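Local coordinates for protein Abbfa_003403 (Acinetobacter baumannii, PDB 4ZXH) that is a four-domain nonribosomal peptide synthetase that probably activates an amino acid, carries it on phosphopantetheine, condenses it into a peptide and releases the product, at residues A[563-568]-A[668-673]; A[717-722]-A[947-952]. All coordinates share one frame; numbering follows the deposited sequence.

Contact 1. Residues A[563-568]-A[668-673]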
ATOM      1  N   PRO A 563      -3.588 -12.574 -42.991  1.00 36.28           N
ATOM      2  CA  PRO A 563      -4.898 -13.140 -43.362  1.00 34.51           C
ATOM      3  C   PRO A 563      -5.717 -13.661 -42.181  1.00 45.11           C
ATOM      4  O   PRO A 563      -6.898 -13.978 -42.366  1.00 54.25           O
ATOM      5  CB  PRO A 563      -4.533 -14.292 -44.302  1.00 29.82           C
ATOM      6  CG  PRO A 563      -3.149 -14.672 -43.921  1.00 30.60           C
ATOM      7  CD  PRO A 563      -2.474 -13.380 -43.516  1.00 31.44           C
ATOM      8  N   ASN A 564      -5.121 -13.749 -40.993  1.00 42.20           N
ATOM      9  CA  ASN A 564      -5.883 -14.160 -39.815  1.00 44.25           C
ATOM     10  C   ASN A 564      -6.559 -12.988 -39.129  1.00 41.45           C
ATOM     11  O   ASN A 564      -7.475 -13.184 -38.325  1.00 48.53           O
ATOM     12  CB  ASN A 564      -4.988 -14.923 -38.842  1.00 49.62           C
ATOM     13  CG  ASN A 564      -4.305 -16.106 -39.501  1.00 66.31           C
ATOM     14  OD1 ASN A 564      -3.080 -16.160 -39.594  1.00 76.58           O
ATOM     15  ND2 ASN A 564      -5.097 -17.081 -39.934  1.00 73.49           N
ATOM     16  N   PHE A 565      -6.135 -11.776 -39.483  1.00 36.04           N
ATOM     17  CA  PHE A 565      -6.741 -10.555 -38.948  1.00 42.58           C
ATOM     18  C   PHE A 565      -8.194 -10.434 -39.441  1.00 50.71           C
ATOM     19  O   PHE A 565      -8.563 -11.044 -40.446  1.00 48.62           O
ATOM     20  CB  PHE A 565      -5.916  -9.320 -39.345  1.00 41.50           C
ATOM     21  CG  PHE A 565      -4.587  -9.193 -38.615  1.00 36.29           C
ATOM     22  CD1 PHE A 565      -4.031 -10.271 -37.935  1.00 35.12           C
ATOM     23  CD2 PHE A 565      -3.910  -7.980 -38.596  1.00 30.19           C
ATOM     24  CE1 PHE A 565      -2.823 -10.150 -37.269  1.00 34.42           C
ATOM     25  CE2 PHE A 565      -2.700  -7.841 -37.937  1.00 23.20           C
ATOM     26  CZ  PHE A 565      -2.155  -8.929 -37.272  1.00 42.05           C
ATOM     27  N   PRO A 566      -9.037  -9.668 -38.724  1.00 55.00           N
ATOM     28  CA  PRO A 566     -10.433  -9.538 -39.175  1.00 47.52           C
ATOM     29  C   PRO A 566     -10.521  -8.762 -40.482  1.00 52.93           C
ATOM     30  O   PRO A 566      -9.772  -7.790 -40.657  1.00 55.30           O
ATOM     31  CB  PRO A 566     -11.112  -8.763 -38.036  1.00 42.71           C
ATOM     32  CG  PRO A 566     -10.167  -8.875 -36.857  1.00 41.18           C
ATOM     33  CD  PRO A 566      -8.794  -8.952 -37.457  1.00 48.48           C
ATOM     34  N   THR A 567     -11.432  -9.173 -41.364  1.00 54.37           N
ATOM     35  CA  THR A 567     -11.557  -8.613 -42.708  1.00 51.20           C
ATOM     36  C   THR A 567     -11.740  -7.092 -42.749  1.00 51.13           C
ATOM     37  O   THR A 567     -11.145  -6.412 -43.595  1.00 51.73           O
ATOM     38  CB  THR A 567     -12.731  -9.263 -43.459  1.00 59.41           C
ATOM     39  OG1 THR A 567     -12.591 -10.686 -43.413  1.00 66.79           O
ATOM     40  CG2 THR A 567     -12.747  -8.818 -44.918  1.00 64.10           C
ATOM     41  N   GLU A 568     -12.559  -6.557 -41.852  1.00 52.57           N
ATOM     42  CA  GLU A 568     -12.776  -5.116 -41.809  1.00 55.01           C
ATOM     43  C   GLU A 568     -11.440  -4.391 -41.628  1.00 51.18           C
ATOM     44  O   GLU A 568     -11.169  -3.395 -42.295  1.00 59.69           O
ATOM     45  CB  GLU A 568     -13.760  -4.746 -40.690  1.00 60.79           C
ATOM     46  N   THR A 668       3.907 -12.560 -36.107  1.00 26.28           N
ATOM     47  CA  THR A 668       3.273 -12.092 -37.334  1.00 32.42           C
ATOM     48  C   THR A 668       4.101 -11.026 -38.061  1.00 35.56           C
ATOM     49  O   THR A 668       4.700 -10.148 -37.438  1.00 42.44           O
ATOM     50  CB  THR A 668       1.870 -11.514 -37.074  1.00 32.43           C
ATOM     51  OG1 THR A 668       1.413 -10.860 -38.266  1.00 43.23           O
ATOM     52  CG2 THR A 668       1.895 -10.511 -35.964  1.00 22.65           C
ATOM     53  N   TYR A 669       4.133 -11.102 -39.385  1.00 31.00           N
ATOM     54  CA  TYR A 669       4.914 -10.142 -40.156  1.00 30.07           C
ATOM     55  C   TYR A 669       4.166  -8.822 -40.257  1.00 30.11           C
ATOM     56  O   TYR A 669       4.670  -7.852 -40.825  1.00 37.04           O
ATOM     57  CB  TYR A 669       5.240 -10.680 -41.545  1.00 30.08           C
ATOM     58  CG  TYR A 669       4.020 -10.941 -42.397  1.00 36.65           C
ATOM     59  CD1 TYR A 669       3.556  -9.984 -43.292  1.00 34.62           C
ATOM     60  CD2 TYR A 669       3.337 -12.154 -42.318  1.00 30.46           C
ATOM     61  CE1 TYR A 669       2.435 -10.229 -44.084  1.00 31.62           C
ATOM     62  CE2 TYR A 669       2.219 -12.396 -43.098  1.00 29.47           C
ATOM     63  CZ  TYR A 669       1.773 -11.429 -43.977  1.00 26.23           C
ATOM     64  OH  TYR A 669       0.667 -11.677 -44.753  1.00 25.03           O
ATOM     65  N   ALA A 670       2.967  -8.787 -39.691  1.00 27.86           N
ATOM     66  CA  ALA A 670       2.221  -7.542 -39.577  1.00 29.16           C
ATOM     67  C   ALA A 670       2.583  -6.816 -38.293  1.00 28.87           C
ATOM     68  O   ALA A 670       1.924  -5.858 -37.915  1.00 33.87           O
ATOM     69  CB  ALA A 670       0.760  -7.804 -39.625  1.00 21.30           C
ATOM     70  N   PHE A 671       3.627  -7.304 -37.628  1.00 31.25           N
ATOM     71  CA  PHE A 671       4.235  -6.659 -36.466  1.00 29.82           C
ATOM     72  C   PHE A 671       5.709  -6.454 -36.809  1.00 29.76           C
ATOM     73  O   PHE A 671       6.384  -7.394 -37.218  1.00 20.82           O
ATOM     74  CB  PHE A 671       4.067  -7.525 -35.219  1.00 28.48           C
ATOM     75  CG  PHE A 671       4.408  -6.834 -33.944  1.00 27.12           C
ATOM     76  CD1 PHE A 671       4.533  -5.445 -33.896  1.00 28.16           C
ATOM     77  CD2 PHE A 671       4.614  -7.575 -32.776  1.00 25.30           C
ATOM     78  CE1 PHE A 671       4.853  -4.802 -32.705  1.00 21.22           C
ATOM     79  CE2 PHE A 671       4.937  -6.942 -31.570  1.00 22.12           C
ATOM     80  CZ  PHE A 671       5.057  -5.553 -31.536  1.00 21.78           C
ATOM     81  N   ASP A 672       6.208  -5.233 -36.678  1.00 29.18           N
ATOM     82  CA  ASP A 672       7.510  -4.918 -37.273  1.00 28.22           C
ATOM     83  C   ASP A 672       8.647  -5.741 -36.678  1.00 23.95           C
ATOM     84  O   ASP A 672       9.671  -5.932 -37.334  1.00 27.63           O
ATOM     85  CB  ASP A 672       7.830  -3.401 -37.174  1.00 39.51           C
ATOM     86  CG  ASP A 672       7.943  -2.884 -35.733  1.00 42.60           C
ATOM     87  OD1 ASP A 672       7.650  -3.626 -34.776  1.00 46.06           O
ATOM     88  OD2 ASP A 672       8.321  -1.707 -35.556  1.00 45.82           O
ATOM     89  N   ILE A 673       8.472  -6.257 -35.462  1.00 26.87           N
ATOM     90  CA  ILE A 673       9.593  -6.907 -34.772  1.00 29.97           C
ATOM     91  C   ILE A 673       9.952  -8.216 -35.471  1.00 28.90           C
ATOM     92  O   ILE A 673      11.071  -8.714 -35.340  1.00 24.02           O
ATOM     93  CB  ILE A 673       9.303  -7.160 -33.266  1.00 30.61           C
ATOM     94  CG1 ILE A 673       8.365  -8.344 -33.054  1.00 32.12           C
ATOM     95  CG2 ILE A 673       8.733  -5.912 -32.601  1.00 27.57           C
ATOM     96  CD1 ILE A 673       8.127  -8.644 -31.591  1.00 23.39           C
TER
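Thr668 is the first residue of its loop to meet Phe565. With its hydroxyl anti to the backbone N (chi1 170°), OG1 comes within 4.2 Å of Phe565 CZ, at the far end of a ring that meets it obliquely. The hydroxyl's polar work lies within its own turn and beside the other segment: OG1 accepts from Ala670 N at 3.0 Å in an ST turn, and it also bonds to Asp562, just ahead of Pro563. A type I beta turn from Thr668 to Phe671, closed by the bond from Phe671 N to Thr668 O, reinforces the bend.

Tyr669 reaches back to the first segment with its phenol end. OH lies 3.8 Å from Pro563 CD, the two side chains crossing at about a right angle. Bonds to Leu536 O and Leu538 N hold this hydroxyl, while Pro563 CD packs against it without a hydrogen bond.

Ala670 completes the patch. Its methyl sits 3.8 Å from Phe565 CE2, with CZ hardly farther away, and a side chain this small lets the ring approach the turn.

No hydrogen bond links the segments directly. The contact therefore rests on van der Waals packing of one phenyl ring and one proline against a turn whose shape is fixed largely by its own bonds, with Asp562 supplying the polar tie next door.

Contact 2. Residues A[717-722]-A[947-952]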
ATOM      1  N   THR A 717       6.672 -11.490 -27.420  1.00 39.32           N
ATOM      2  CA  THR A 717       6.024 -10.668 -26.408  1.00 34.66           C
ATOM      3  C   THR A 717       5.794 -11.488 -25.135  1.00 44.17           C
ATOM      4  O   THR A 717       5.692 -12.727 -25.192  1.00 46.52           O
ATOM      5  CB  THR A 717       4.684 -10.123 -26.911  1.00 29.88           C
ATOM      6  OG1 THR A 717       3.782 -11.215 -27.135  1.00 29.45           O
ATOM      7  CG2 THR A 717       4.887  -9.344 -28.212  1.00 24.63           C
ATOM      8  N   PRO A 718       5.719 -10.803 -23.978  1.00 45.64           N
ATOM      9  CA  PRO A 718       5.429 -11.449 -22.685  1.00 38.11           C
ATOM     10  C   PRO A 718       4.329 -12.495 -22.744  1.00 40.87           C
ATOM     11  O   PRO A 718       4.494 -13.570 -22.176  1.00 44.54           O
ATOM     12  CB  PRO A 718       5.006 -10.277 -21.813  1.00 33.60           C
ATOM     13  CG  PRO A 718       5.917  -9.146 -22.307  1.00 35.21           C
ATOM     14  CD  PRO A 718       6.046  -9.370 -23.813  1.00 40.55           C
ATOM     15  N   ALA A 719       3.238 -12.194 -23.438  1.00 42.95           N
ATOM     16  CA  ALA A 719       2.125 -13.128 -23.561  1.00 40.38           C
ATOM     17  C   ALA A 719       2.590 -14.513 -23.973  1.00 39.40           C
ATOM     18  O   ALA A 719       2.174 -15.505 -23.384  1.00 40.70           O
ATOM     19  CB  ALA A 719       1.117 -12.611 -24.554  1.00 47.33           C
ATOM     20  N   THR A 720       3.464 -14.578 -24.973  1.00 40.28           N
ATOM     21  CA  THR A 720       3.990 -15.857 -25.432  1.00 35.31           C
ATOM     22  C   THR A 720       4.876 -16.491 -24.361  1.00 39.84           C
ATOM     23  O   THR A 720       4.779 -17.693 -24.102  1.00 48.33           O
ATOM     24  CB  THR A 720       4.801 -15.712 -26.730  1.00 43.50           C
ATOM     25  OG1 THR A 720       4.095 -14.885 -27.663  1.00 41.70           O
ATOM     26  CG2 THR A 720       5.037 -17.060 -27.358  1.00 49.24           C
ATOM     27  N   TRP A 721       5.734 -15.691 -23.730  1.00 45.04           N
ATOM     28  CA  TRP A 721       6.632 -16.226 -22.699  1.00 42.83           C
ATOM     29  C   TRP A 721       5.841 -16.794 -21.535  1.00 46.45           C
ATOM     30  O   TRP A 721       6.173 -17.868 -21.031  1.00 49.00           O
ATOM     31  CB  TRP A 721       7.609 -15.167 -22.194  1.00 36.14           C
ATOM     32  CG  TRP A 721       8.666 -14.782 -23.191  1.00 38.73           C
ATOM     33  CD1 TRP A 721       8.814 -13.568 -23.796  1.00 36.28           C
ATOM     34  CD2 TRP A 721       9.719 -15.614 -23.705  1.00 41.59           C
ATOM     35  NE1 TRP A 721       9.894 -13.587 -24.656  1.00 37.55           N
ATOM     36  CE2 TRP A 721      10.467 -14.838 -24.623  1.00 38.02           C
ATOM     37  CE3 TRP A 721      10.102 -16.943 -23.489  1.00 35.73           C
ATOM     38  CZ2 TRP A 721      11.563 -15.334 -25.317  1.00 38.52           C
ATOM     39  CZ3 TRP A 721      11.190 -17.438 -24.172  1.00 37.72           C
ATOM     40  CH2 TRP A 721      11.913 -16.637 -25.074  1.00 43.58           C
ATOM     41  N   LYS A 722       4.794 -16.077 -21.117  1.00 45.77           N
ATOM     42  CA  LYS A 722       3.875 -16.580 -20.089  1.00 45.39           C
ATOM     43  C   LYS A 722       3.287 -17.911 -20.536  1.00 46.86           C
ATOM     44  O   LYS A 722       3.267 -18.867 -19.762  1.00 49.65           O
ATOM     45  CB  LYS A 722       2.745 -15.577 -19.788  1.00 46.41           C
ATOM     46  CG  LYS A 722       3.179 -14.340 -19.000  1.00 58.70           C
ATOM     47  CD  LYS A 722       2.140 -13.217 -19.074  1.00 68.28           C
ATOM     48  CE  LYS A 722       2.687 -11.892 -18.508  1.00 77.92           C
ATOM     49  NZ  LYS A 722       1.782 -10.731 -18.818  1.00 79.79           N
ATOM     50  N   PHE A 947      -7.274 -13.345 -20.526  1.00 33.19           N
ATOM     51  CA  PHE A 947      -7.084 -11.924 -20.748  1.00 29.89           C
ATOM     52  C   PHE A 947      -7.143 -11.641 -22.244  1.00 36.58           C
ATOM     53  O   PHE A 947      -6.488 -12.330 -23.021  1.00 48.81           O
ATOM     54  CB  PHE A 947      -5.756 -11.459 -20.151  1.00 27.79           C
ATOM     55  CG  PHE A 947      -5.789 -11.286 -18.655  1.00 24.09           C
ATOM     56  CD1 PHE A 947      -6.954 -11.511 -17.944  1.00 31.42           C
ATOM     57  CD2 PHE A 947      -4.661 -10.883 -17.968  1.00 23.29           C
ATOM     58  CE1 PHE A 947      -6.994 -11.340 -16.567  1.00 42.33           C
ATOM     59  CE2 PHE A 947      -4.686 -10.701 -16.595  1.00 29.41           C
ATOM     60  CZ  PHE A 947      -5.859 -10.933 -15.889  1.00 38.17           C
ATOM     61  N   PRO A 948      -7.944 -10.644 -22.654  1.00 34.70           N
ATOM     62  CA  PRO A 948      -8.082 -10.257 -24.069  1.00 25.02           C
ATOM     63  C   PRO A 948      -6.759  -9.777 -24.639  1.00 40.51           C
ATOM     64  O   PRO A 948      -6.102  -8.949 -23.998  1.00 46.30           O
ATOM     65  CB  PRO A 948      -9.086  -9.090 -24.036  1.00 24.72           C
ATOM     66  CG  PRO A 948      -9.715  -9.112 -22.679  1.00 25.58           C
ATOM     67  CD  PRO A 948      -8.691  -9.744 -21.754  1.00 26.81           C
ATOM     68  N   MET A 949      -6.375 -10.277 -25.808  1.00 38.36           N
ATOM     69  CA  MET A 949      -5.118  -9.885 -26.450  1.00 36.73           C
ATOM     70  C   MET A 949      -5.398  -9.025 -27.677  1.00 40.00           C
ATOM     71  O   MET A 949      -6.513  -9.032 -28.220  1.00 44.97           O
ATOM     72  CB  MET A 949      -4.286 -11.117 -26.877  1.00 41.05           C
ATOM     73  CG  MET A 949      -3.899 -12.103 -25.786  1.00 37.09           C
ATOM     74  SD  MET A 949      -2.582 -11.439 -24.762  1.00 50.88           S
ATOM     75  CE  MET A 949      -2.752 -12.387 -23.243  1.00 55.66           C
ATOM     76  N   THR A 950      -4.378  -8.296 -28.121  1.00 41.27           N
ATOM     77  CA  THR A 950      -4.397  -7.657 -29.433  1.00 35.14           C
ATOM     78  C   THR A 950      -3.914  -8.660 -30.476  1.00 36.50           C
ATOM     79  O   THR A 950      -3.486  -9.757 -30.125  1.00 53.06           O
ATOM     80  CB  THR A 950      -3.517  -6.404 -29.464  1.00 36.57           C
ATOM     81  OG1 THR A 950      -2.137  -6.769 -29.309  1.00 41.19           O
ATOM     82  CG2 THR A 950      -3.906  -5.468 -28.357  1.00 29.79           C
ATOM     83  N   ALA A 951      -3.985  -8.308 -31.754  1.00 35.84           N
ATOM     84  CA  ALA A 951      -3.456  -9.204 -32.775  1.00 34.68           C
ATOM     85  C   ALA A 951      -1.911  -9.336 -32.727  1.00 49.05           C
ATOM     86  O   ALA A 951      -1.367 -10.314 -33.248  1.00 51.86           O
ATOM     87  CB  ALA A 951      -3.902  -8.747 -34.137  1.00 36.30           C
ATOM     88  N   ASN A 952      -1.218  -8.364 -32.115  1.00 40.58           N
ATOM     89  CA  ASN A 952       0.240  -8.423 -31.918  1.00 42.62           C
ATOM     90  C   ASN A 952       0.651  -9.348 -30.782  1.00 45.60           C
ATOM     91  O   ASN A 952       1.846  -9.640 -30.615  1.00 51.21           O
ATOM     92  CB  ASN A 952       0.843  -7.049 -31.578  1.00 54.83           C
ATOM     93  CG  ASN A 952       0.454  -5.975 -32.533  1.00 68.79           C
ATOM     94  OD1 ASN A 952       1.016  -5.864 -33.625  1.00 71.56           O
ATOM     95  ND2 ASN A 952      -0.495  -5.140 -32.119  1.00 77.31           N
TER
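Ala719 and Met949, with Thr717 and Asn952 beside them, form a small, partly buried van der Waals contact between two parts of the adenylation domain: the start of helix 718-725 in the larger AMP-binding portion and a loop of its C-terminal portion. The loop leads into a sequence, beginning at Asn952, that resembles the A10 core motif of adenylation domains.

Ala719 lies in the first turn of the helix with its methyl turned toward the loop. Met949 SD approaches that methyl at 3.9 Å, and CE follows at 4.1 Å. The methionine chain leaves its backbone with CG anti to the carbonyl carbon and then bends at chi2 (-75°), which lays the thioether alongside the alanine. A flexible, polarisable side chain suits this partly open edge, and alanine, with no atom beyond CB, offers a low surface on the helix for the sulfur.

Thr717, the N-cap residue, makes the other touch through its methyl branch: CG2 meets the backbone oxygen Asn952 O at 3.9 Å. Its hydroxyl makes no capping bond but is hydrogen-bonded to Lys953 O, so the two branches of one threonine engage successive peptide groups of the C-terminal portion.

On its inner side, helix 718-725 packs against strand 735-740, where Trp721 rests on Ala737 and Cys739 and Pro718 also touches Cys739. At the other end of the loop segment, Phe947 packs on strands 893-903 and 907-916, so the contact lies where helix 718-725, backed by strand 735-740, faces a loop anchored on those two strands.

Overall arrangement
Contact 1 lies at the surface and joins two loops of the same AMP-binding region, whereas contact 2 is partly buried and joins that region to its C-terminal portion. Neither has a hydrogen bond between its own segments; an aromatic ring and a proline dominate contact 1, a thioether and methyl groups contact 2. Their centres are about 14 Å apart and they touch directly. Phe565 CZ packs on Ala951 CB at 3.6 Å, and Phe671 CG lies 3.5 Å from Asn952 OD1. The loop 947-952 thus rests on both elements of contact 1 as well as on helix 718-725, a docking that probably belongs to one orientation of the C-terminal portion, which in this enzyme family is known to rotate.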